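Putative beta-glucosidase (Bifidobacterium adolescentis, PDB 5WAB) hydrolyses terminal beta-glucosidic linkages as a glycoside hydrolase family 3 beta-glucosidase, and probably also releases arabinopyranosyl groups from ginsenosides. Local coordinates at residues A[151-156]-A[195-200]. Sequence-based numbering, arbitrary orientation.
Sequences SLKHFA and TIMCSY
Two neighbouring parallel strands of the family 3 N-terminal, TIM-barrel-like domain meet here, and a beta bulge at H154 shifts their register by one residue. M197 contributes most to the contact, on the face it shares with K153. Its CG is anti to the backbone N (chi1 -179°), so the chain runs out side by side with K153 and with H154, pointing the same way as each. M197 SD lies 3.7 Å from K153 CG and meets the H154 ring at its edge, 3.9 Å from CD2, while K153 CG covers one face of that imidazole near the rim. Beyond this packing, K153 NZ forms a salt bridge with E123, H154 ND1 bonds Y124 OH, and H154 NE2 hydrogen-bonds a glycerol, probably from the crystallisation liquor, though such molecules often mark pockets. On the other face, I196 packs against L152 and F155 through its two branches: its CG1 sits 4.0 Å from L152 CB and its CG2 3.9 Å from F155 CB, next to helices 182-190 and 212-222. An alanine at I196 would probably loosen this apolar layer, since both of those branch contacts would be lost. The bulge gathers two amides on M197 O, a weak bond from H154 N and a straighter one from F155 N, the latter in the carbonyl plane on a lone pair. After the bulge, S199 N bonds F155 O, the carbonyl oxygen of the cis peptide before A156, at 3.3 Å from well above the carbonyl plane.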
loop_
_atom_site.group_PDB
_atom_site.type_symbol
_atom_site.label_atom_id
_atom_site.label_comp_id
_atom_site.label_asym_id
_atom_site.label_seq_id
_atom_site.Cartn_x
_atom_site.Cartn_y
_atom_site.Cartn_z
ATOM N N SER A 151 -9.203 5.572 8.879
ATOM C CA SER A 151 -8.837 6.878 8.329
ATOM C C SER A 151 -7.966 6.659 7.085
ATOM O O SER A 151 -6.738 6.563 7.178
ATOM C CB SER A 151 -8.136 7.723 9.385
ATOM O OG SER A 151 -8.076 9.082 9.000
ATOM N N LEU A 152 -8.615 6.557 5.926
ATOM C CA LEU A 152 -7.905 6.521 4.653
ATOM C C LEU A 152 -6.978 7.723 4.562
ATOM O O LEU A 152 -7.436 8.866 4.583
ATOM C CB LEU A 152 -8.913 6.523 3.504
ATOM C CG LEU A 152 -8.416 6.141 2.113
ATOM C CD1 LEU A 152 -7.778 4.764 2.153
ATOM C CD2 LEU A 152 -9.576 6.176 1.126
ATOM N N LYS A 153 -5.673 7.467 4.489
ATOM C CA LYS A 153 -4.678 8.422 4.962
ATOM C C LYS A 153 -3.929 9.115 3.831
ATOM O O LYS A 153 -3.481 8.472 2.872
ATOM C CB LYS A 153 -3.682 7.725 5.896
ATOM C CG LYS A 153 -3.460 8.481 7.186
ATOM C CD LYS A 153 -2.807 7.616 8.255
ATOM C CE LYS A 153 -1.402 7.213 7.900
ATOM N NZ LYS A 153 -0.750 6.570 9.073
ATOM N N HIS A 154 -3.789 10.439 3.991
ATOM C CA HIS A 154 -2.952 11.354 3.214
ATOM C C HIS A 154 -3.486 11.569 1.808
ATOM O O HIS A 154 -2.813 11.278 0.816
ATOM C CB HIS A 154 -1.506 10.876 3.192
ATOM C CG HIS A 154 -0.980 10.538 4.546
ATOM N ND1 HIS A 154 -0.020 9.572 4.753
ATOM C CD2 HIS A 154 -1.298 11.024 5.770
ATOM C CE1 HIS A 154 0.239 9.485 6.046
ATOM N NE2 HIS A 154 -0.526 10.352 6.686
ATOM N N PHE A 155 -4.671 12.150 1.739
ATOM C CA PHE A 155 -5.363 12.451 0.495
ATOM C C PHE A 155 -5.068 13.908 0.131
ATOM O O PHE A 155 -5.526 14.825 0.817
ATOM C CB PHE A 155 -6.857 12.190 0.691
ATOM C CG PHE A 155 -7.702 12.394 -0.532
ATOM C CD1 PHE A 155 -7.580 11.556 -1.628
ATOM C CD2 PHE A 155 -8.679 13.378 -0.549
ATOM C CE1 PHE A 155 -8.379 11.732 -2.742
ATOM C CE2 PHE A 155 -9.486 13.553 -1.657
ATOM C CZ PHE A 155 -9.338 12.732 -2.753
ATOM N N ALA A 156 -4.282 14.129 -0.924
ATOM C CA ALA A 156 -3.674 13.072 -1.729
ATOM C C ALA A 156 -2.271 13.464 -2.181
ATOM O O ALA A 156 -1.794 14.570 -1.891
ATOM C CB ALA A 156 -4.541 12.758 -2.944
ATOM N N THR A 195 -13.678 8.094 8.054
ATOM C CA THR A 195 -12.764 9.212 8.229
ATOM C C THR A 195 -11.704 9.149 7.132
ATOM O O THR A 195 -11.304 8.060 6.703
ATOM C CB THR A 195 -12.135 9.169 9.631
ATOM O OG1 THR A 195 -13.131 9.503 10.607
ATOM C CG2 THR A 195 -10.988 10.143 9.757
ATOM N N ILE A 196 -11.295 10.319 6.646
ATOM C CA ILE A 196 -10.191 10.453 5.705
ATOM C C ILE A 196 -9.234 11.495 6.262
ATOM O O ILE A 196 -9.668 12.503 6.828
ATOM C CB ILE A 196 -10.691 10.860 4.303
ATOM C CG1 ILE A 196 -11.402 9.684 3.633
ATOM C CG2 ILE A 196 -9.538 11.367 3.431
ATOM C CD1 ILE A 196 -11.832 9.969 2.223
ATOM N N MET A 197 -7.931 11.247 6.127
ATOM C CA MET A 197 -6.905 12.197 6.540
ATOM C C MET A 197 -6.277 12.826 5.306
ATOM O O MET A 197 -5.774 12.113 4.431
ATOM C CB MET A 197 -5.824 11.526 7.383
ATOM C CG MET A 197 -4.743 12.498 7.847
ATOM S SD MET A 197 -3.513 11.755 8.935
ATOM C CE MET A 197 -4.557 10.751 9.989
ATOM N N CYS A 198 -6.294 14.151 5.242
ATOM C CA CYS A 198 -5.660 14.843 4.137
ATOM C C CYS A 198 -4.154 14.921 4.369
ATOM O O CYS A 198 -3.662 14.754 5.487
ATOM C CB CYS A 198 -6.241 16.248 3.969
ATOM S SG CYS A 198 -5.508 17.480 5.073
ATOM N N SER A 199 -3.421 15.187 3.292
ATOM C CA SER A 199 -1.967 15.236 3.335
ATOM C C SER A 199 -1.473 16.633 3.708
ATOM O O SER A 199 -2.205 17.622 3.631
ATOM C CB SER A 199 -1.379 14.815 1.988
ATOM O OG SER A 199 -1.831 15.672 0.955
ATOM N N TYR A 200 -0.198 16.700 4.105
ATOM C CA TYR A 200 0.423 17.980 4.430
ATOM C C TYR A 200 0.689 18.820 3.192
ATOM O O TYR A 200 0.685 20.054 3.275
ATOM C CB TYR A 200 1.756 17.771 5.149
ATOM C CG TYR A 200 1.692 17.383 6.606
ATOM C CD1 TYR A 200 1.274 18.290 7.568
ATOM C CD2 TYR A 200 2.099 16.123 7.025
ATOM C CE1 TYR A 200 1.238 17.944 8.906
ATOM C CE2 TYR A 200 2.069 15.768 8.354
ATOM C CZ TYR A 200 1.636 16.680 9.292
ATOM O OH TYR A 200 1.603 16.326 10.621
#